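Local atomic coordinates of ribonucleotide monophosphatase NagD (Escherichia coli, PDB entry 2C4N), a protein that removes phosphate from ribonucleoside 5'-phosphates with the help of magnesium, and probably acts on a broad range of other nucleotides and phosphate esters. Residues Y69-A74 with I141-D146; D77-Q82 with A102-T107. All coordinates share one frame; numbering follows the deposited sequence.

Contact 1: Y69-A74 with I141-D146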
loop_
_atom_site.group_PDB
_atom_site.type_symbol
_atom_site.label_atom_id
_atom_site.label_comp_id
_atom_site.label_asym_id
_atom_site.label_seq_id
_atom_site.Cartn_x
_atom_site.Cartn_y
_atom_site.Cartn_z
ATOM N N TYR A 69 23.746 20.258 -8.837
ATOM C CA TYR A 69 23.821 19.074 -7.992
ATOM C C TYR A 69 22.613 18.215 -8.342
ATOM O O TYR A 69 21.472 18.623 -8.134
ATOM C CB TYR A 69 23.788 19.461 -6.508
ATOM C CG TYR A 69 24.328 18.391 -5.589
ATOM C CD1 TYR A 69 25.601 17.855 -5.789
ATOM C CD2 TYR A 69 23.572 17.913 -4.518
ATOM C CE1 TYR A 69 26.114 16.867 -4.944
ATOM C CE2 TYR A 69 24.073 16.926 -3.665
ATOM C CZ TYR A 69 25.342 16.407 -3.884
ATOM O OH TYR A 69 25.843 15.432 -3.046
ATOM N N THR A 70 22.868 17.037 -8.899
ATOM C CA THR A 70 21.797 16.131 -9.294
ATOM C C THR A 70 21.741 14.933 -8.358
ATOM O O THR A 70 22.646 14.718 -7.552
ATOM C CB THR A 70 22.032 15.586 -10.708
ATOM O OG1 THR A 70 23.114 14.648 -10.670
ATOM C CG2 THR A 70 22.391 16.717 -11.667
ATOM N N SER A 71 20.678 14.143 -8.482
ATOM C CA SER A 71 20.529 12.957 -7.652
ATOM C C SER A 71 21.615 11.936 -7.977
ATOM O O SER A 71 21.878 11.042 -7.179
ATOM C CB SER A 71 19.147 12.324 -7.849
ATOM O OG SER A 71 18.932 11.962 -9.198
ATOM N N ALA A 72 22.239 12.062 -9.149
ATOM C CA ALA A 72 23.303 11.135 -9.540
ATOM C C ALA A 72 24.570 11.492 -8.775
ATOM O O ALA A 72 25.274 10.624 -8.268
ATOM C CB ALA A 72 23.551 11.201 -11.056
ATOM N N MET A 73 24.851 12.785 -8.698
ATOM C CA MET A 73 26.012 13.274 -7.964
ATOM C C MET A 73 25.836 12.957 -6.484
ATOM O O MET A 73 26.770 12.524 -5.817
ATOM C CB MET A 73 26.149 14.786 -8.160
ATOM C CG MET A 73 26.361 15.197 -9.611
ATOM S SD MET A 73 26.368 16.978 -9.789
ATOM C CE MET A 73 26.527 17.168 -11.568
ATOM N N ALA A 74 24.627 13.184 -5.984
ATOM C CA ALA A 74 24.307 12.924 -4.584
ATOM C C ALA A 74 24.449 11.445 -4.261
ATOM O O ALA A 74 24.925 11.081 -3.187
ATOM C CB ALA A 74 22.887 13.403 -4.270
ATOM N N ILE A 141 19.873 0.866 -3.575
ATOM C CA ILE A 141 19.884 2.330 -3.612
ATOM C C ILE A 141 19.299 2.824 -4.933
ATOM O O ILE A 141 19.565 2.248 -5.988
ATOM C CB ILE A 141 21.330 2.893 -3.533
ATOM C CG1 ILE A 141 22.128 2.184 -2.436
ATOM C CG2 ILE A 141 21.286 4.390 -3.292
ATOM C CD1 ILE A 141 21.590 2.391 -1.047
ATOM N N ALA A 142 18.527 3.907 -4.878
ATOM C CA ALA A 142 17.924 4.476 -6.081
ATOM C C ALA A 142 18.108 5.990 -6.059
ATOM O O ALA A 142 18.043 6.612 -4.998
ATOM C CB ALA A 142 16.439 4.117 -6.149
ATOM N N THR A 143 18.327 6.590 -7.225
ATOM C CA THR A 143 18.553 8.032 -7.291
ATOM C C THR A 143 17.371 8.915 -6.894
ATOM O O THR A 143 17.543 9.876 -6.147
ATOM C CB THR A 143 19.052 8.464 -8.699
ATOM O OG1 THR A 143 18.095 8.096 -9.695
ATOM C CG2 THR A 143 20.384 7.806 -9.012
ATOM N N ASN A 144 16.173 8.607 -7.380
ATOM C CA ASN A 144 15.008 9.429 -7.051
ATOM C C ASN A 144 13.707 8.629 -7.178
ATOM O O ASN A 144 13.593 7.751 -8.027
ATOM C CB ASN A 144 14.973 10.675 -7.955
ATOM C CG ASN A 144 14.910 10.332 -9.440
ATOM O OD1 ASN A 144 15.795 9.666 -9.983
ATOM N ND2 ASN A 144 13.856 10.797 -10.104
ATOM N N PRO A 145 12.706 8.942 -6.341
ATOM C CA PRO A 145 11.414 8.249 -6.342
ATOM C C PRO A 145 10.414 8.596 -7.446
ATOM O O PRO A 145 9.406 7.907 -7.606
ATOM C CB PRO A 145 10.868 8.558 -4.954
ATOM C CG PRO A 145 11.333 9.975 -4.739
ATOM C CD PRO A 145 12.761 9.967 -5.280
ATOM N N ASP A 146 10.682 9.655 -8.199
ATOM C CA ASP A 146 9.782 10.067 -9.275
ATOM C C ASP A 146 9.443 8.889 -10.193
ATOM O O ASP A 146 10.340 8.176 -10.651
ATOM C CB ASP A 146 10.440 11.191 -10.071
ATOM C CG ASP A 146 10.834 12.353 -9.195
ATOM O OD1 ASP A 146 10.012 13.278 -9.022
ATOM O OD2 ASP A 146 11.962 12.336 -8.662
#
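At the junction of the HAD core and its cap, Ser71 in the first turn of helix 71-80, which follows core strand 68-70 and leads into the cap, meets Thr143 and Asn144, which follow cap strand 139-142. The touch is small and buried. Ser71 CB lies 3.4 Å from Thr143 O, and Ser71 OG comes to 3.5 Å from Thr143 CB; the polar partner of that hydroxyl is Asn43 O. The helix start is fixed by Thr70, the N-cap residue of a capping box, whose OG1 accepts from Met73 N at 3.2 Å and more weakly from Ala72 N. On the cap side the amide of Asn144 is used at both ends. Its OD1 receives Thr143 OG1 at 2.8 Å, in the carbonyl plane, while ND2 donates almost straight (176°) to Asp146 OD2, also at 2.8 Å, on the anti side of the carboxylate. The Asn144 amide reaches back to Thr143 because CG sits between its own backbone N and carbonyl carbon (chi1 59°). With a leucine in its place Thr143 OG1 would lose this acceptor, and the Asp146 carboxylate would probably be freer to turn. Asn43, a substrate-binding residue by similarity, bonds both Ser71 OG, through its O, and Asp146 OD2, through its ND2, linking the two segments, consistent with a set pose for Asp146, the residue thought to confer substrate specificity.

Contact 2: D77-Q82 with A102-T107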
loop_
_atom_site.group_PDB
_atom_site.type_symbol
_atom_site.label_atom_id
_atom_site.label_comp_id
_atom_site.label_asym_id
_atom_site.label_seq_id
_atom_site.Cartn_x
_atom_site.Cartn_y
_atom_site.Cartn_z
ATOM N N ASP A 77 28.080 10.665 -4.030
ATOM C CA ASP A 77 28.593 11.199 -2.773
ATOM C C ASP A 77 28.183 10.311 -1.610
ATOM O O ASP A 77 28.939 10.133 -0.659
ATOM C CB ASP A 77 28.085 12.622 -2.527
ATOM C CG ASP A 77 28.830 13.661 -3.347
ATOM O OD1 ASP A 77 29.980 13.387 -3.747
ATOM O OD2 ASP A 77 28.276 14.758 -3.574
ATOM N N PHE A 78 26.977 9.760 -1.692
ATOM C CA PHE A 78 26.466 8.871 -0.658
ATOM C C PHE A 78 27.299 7.590 -0.605
ATOM O O PHE A 78 27.708 7.144 0.465
ATOM C CB PHE A 78 24.997 8.545 -0.958
ATOM C CG PHE A 78 24.413 7.462 -0.090
ATOM C CD1 PHE A 78 24.649 6.117 -0.373
ATOM C CD2 PHE A 78 23.622 7.785 1.010
ATOM C CE1 PHE A 78 24.106 5.111 0.424
ATOM C CE2 PHE A 78 23.074 6.783 1.812
ATOM C CZ PHE A 78 23.318 5.444 1.520
ATOM N N LEU A 79 27.560 7.017 -1.772
ATOM C CA LEU A 79 28.315 5.772 -1.882
ATOM C C LEU A 79 29.813 5.908 -1.613
ATOM O O LEU A 79 30.470 4.945 -1.206
ATOM C CB LEU A 79 28.076 5.166 -3.265
ATOM C CG LEU A 79 26.613 4.757 -3.493
ATOM C CD1 LEU A 79 26.387 4.353 -4.936
ATOM C CD2 LEU A 79 26.267 3.619 -2.553
ATOM N N ARG A 80 30.353 7.097 -1.854
ATOM C CA ARG A 80 31.769 7.348 -1.615
ATOM C C ARG A 80 32.113 7.005 -0.178
ATOM O O ARG A 80 33.141 6.389 0.094
ATOM C CB ARG A 80 32.104 8.821 -1.850
ATOM C CG ARG A 80 32.674 9.145 -3.209
ATOM C CD ARG A 80 33.244 10.560 -3.221
ATOM N NE ARG A 80 33.738 10.925 -4.543
ATOM C CZ ARG A 80 32.976 11.372 -5.534
ATOM N NH1 ARG A 80 31.671 11.527 -5.360
ATOM N NH2 ARG A 80 33.527 11.652 -6.706
ATOM N N ARG A 81 31.234 7.407 0.735
ATOM C CA ARG A 81 31.437 7.184 2.161
ATOM C C ARG A 81 31.059 5.782 2.616
ATOM O O ARG A 81 31.028 5.508 3.814
ATOM C CB ARG A 81 30.623 8.196 2.977
ATOM C CG ARG A 81 30.083 9.396 2.193
ATOM C CD ARG A 81 30.602 10.715 2.765
ATOM N NE ARG A 81 29.722 11.851 2.483
ATOM C CZ ARG A 81 28.596 12.109 3.143
ATOM N NH1 ARG A 81 28.206 11.312 4.127
ATOM N NH2 ARG A 81 27.866 13.173 2.831
ATOM N N GLN A 82 30.768 4.893 1.674
ATOM C CA GLN A 82 30.380 3.540 2.045
ATOM C C GLN A 82 31.473 2.512 1.809
ATOM O O GLN A 82 32.357 2.701 0.977
ATOM C CB GLN A 82 29.129 3.104 1.275
ATOM C CG GLN A 82 27.931 4.042 1.377
ATOM C CD GLN A 82 27.559 4.399 2.802
ATOM O OE1 GLN A 82 27.538 3.544 3.683
ATOM N NE2 GLN A 82 27.248 5.672 3.031
ATOM N N ALA A 102 33.937 7.720 -8.255
ATOM C CA ALA A 102 33.829 7.465 -6.821
ATOM C C ALA A 102 34.575 6.175 -6.463
ATOM O O ALA A 102 34.492 5.695 -5.332
ATOM C CB ALA A 102 32.367 7.347 -6.410
ATOM N N GLY A 103 35.286 5.613 -7.439
ATOM C CA GLY A 103 36.061 4.405 -7.211
ATOM C C GLY A 103 35.330 3.082 -7.335
ATOM O O GLY A 103 35.826 2.055 -6.875
ATOM N N PHE A 104 34.161 3.089 -7.965
ATOM C CA PHE A 104 33.396 1.861 -8.119
ATOM C C PHE A 104 33.745 0.980 -9.300
ATOM O O PHE A 104 34.249 1.438 -10.325
ATOM C CB PHE A 104 31.898 2.166 -8.216
ATOM C CG PHE A 104 31.209 2.238 -6.892
ATOM C CD1 PHE A 104 31.322 3.367 -6.088
ATOM C CD2 PHE A 104 30.469 1.151 -6.430
ATOM C CE1 PHE A 104 30.699 3.417 -4.838
ATOM C CE2 PHE A 104 29.843 1.189 -5.181
ATOM C CZ PHE A 104 29.962 2.321 -4.382
ATOM N N THR A 105 33.451 -0.301 -9.126
ATOM C CA THR A 105 33.611 -1.299 -10.165
ATOM C C THR A 105 32.153 -1.648 -10.443
ATOM O O THR A 105 31.390 -1.912 -9.512
ATOM C CB THR A 105 34.355 -2.556 -9.655
ATOM O OG1 THR A 105 35.754 -2.274 -9.525
ATOM C CG2 THR A 105 34.161 -3.725 -10.626
ATOM N N ILE A 106 31.755 -1.608 -11.705
ATOM C CA ILE A 106 30.379 -1.922 -12.051
ATOM C C ILE A 106 30.390 -3.349 -12.568
ATOM O O ILE A 106 31.050 -3.652 -13.559
ATOM C CB ILE A 106 29.845 -0.921 -13.098
ATOM C CG1 ILE A 106 29.852 0.484 -12.482
ATOM C CG2 ILE A 106 28.440 -1.306 -13.546
ATOM C CD1 ILE A 106 29.245 1.564 -13.350
ATOM N N THR A 107 29.663 -4.227 -11.884
ATOM C CA THR A 107 29.664 -5.642 -12.232
ATOM C C THR A 107 28.380 -6.368 -11.865
ATOM O O THR A 107 27.623 -5.920 -11.000
ATOM C CB THR A 107 30.816 -6.355 -11.494
ATOM O OG1 THR A 107 30.756 -7.767 -11.726
ATOM C CG2 THR A 107 30.710 -6.099 -9.991
#
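Ala102 and Phe104 meet Arg80 and Leu79 where the C-terminal part of helix 71-80 packs against a beta-alpha-beta unit of the cap, formed by strand 86-90, helix 94-101 and the parallel strand 105-116. Ala102 comes first: its CB is 3.7 Å from Arg80 CG and lies over one face of the guanidinium, 4.1 Å above its plane and near its centre. Arg80 arrives there with its chain extended from CG to NE, and NH1 is held by a salt bridge to Asp77 OD1 at 3.0 Å. The carbonyl O of Ala102 accepts from Lys85 NZ. Gly103, with a positive phi of 85°, is the C-prime residue of the Schellman motif that ends helix 94-101, and it turns the chain toward the strand. Phe104 comes next, and its CE1 and CZ approach Leu79 CB obliquely, CE1 to within 3.5 Å; the two side chains cross at about a right angle, and Leu79 CD1 is 4.1 Å from Phe104 CZ. The same leucine packs on Phe113 and Ile115 of strand 105-116 and on Leu99, so it sits in the apolar layer of the cap. Thr105 and Thr107 pair through their backbones with Ala87, whereas Ile106 between them packs on Ile96, Tyr100 and Val89. Gln82 folds back on the helix: its NE2 lies over the centre of the Phe78 ring, 4.1 Å above its plane, and donates to Phe78 O at 3.0 Å, tilted 28° from the carbonyl plane.

Overall arrangement
Contacts 1 and 2 have centres 14 Å apart and share helix 71-80, contact 1 using its first turn and contact 2 its C-terminal part. Along the chain contact 2 is nested inside the loop that contact 1 closes. Both reach the four-stranded parallel sheet of the cap, through the neighbouring strands 139-142 and 105-116, while strand 68-70 is an outer strand of the six-stranded core sheet. They also touch directly: Tyr69 OH and Asp77 OD2 are 2.6 Å apart, a probable hydrogen bond, and Ile141 packs on Phe78. The helix thus leads from core strand 68-70 into the cap, its start near the core and the probable substrate site, its far part packed in the cap away from that site.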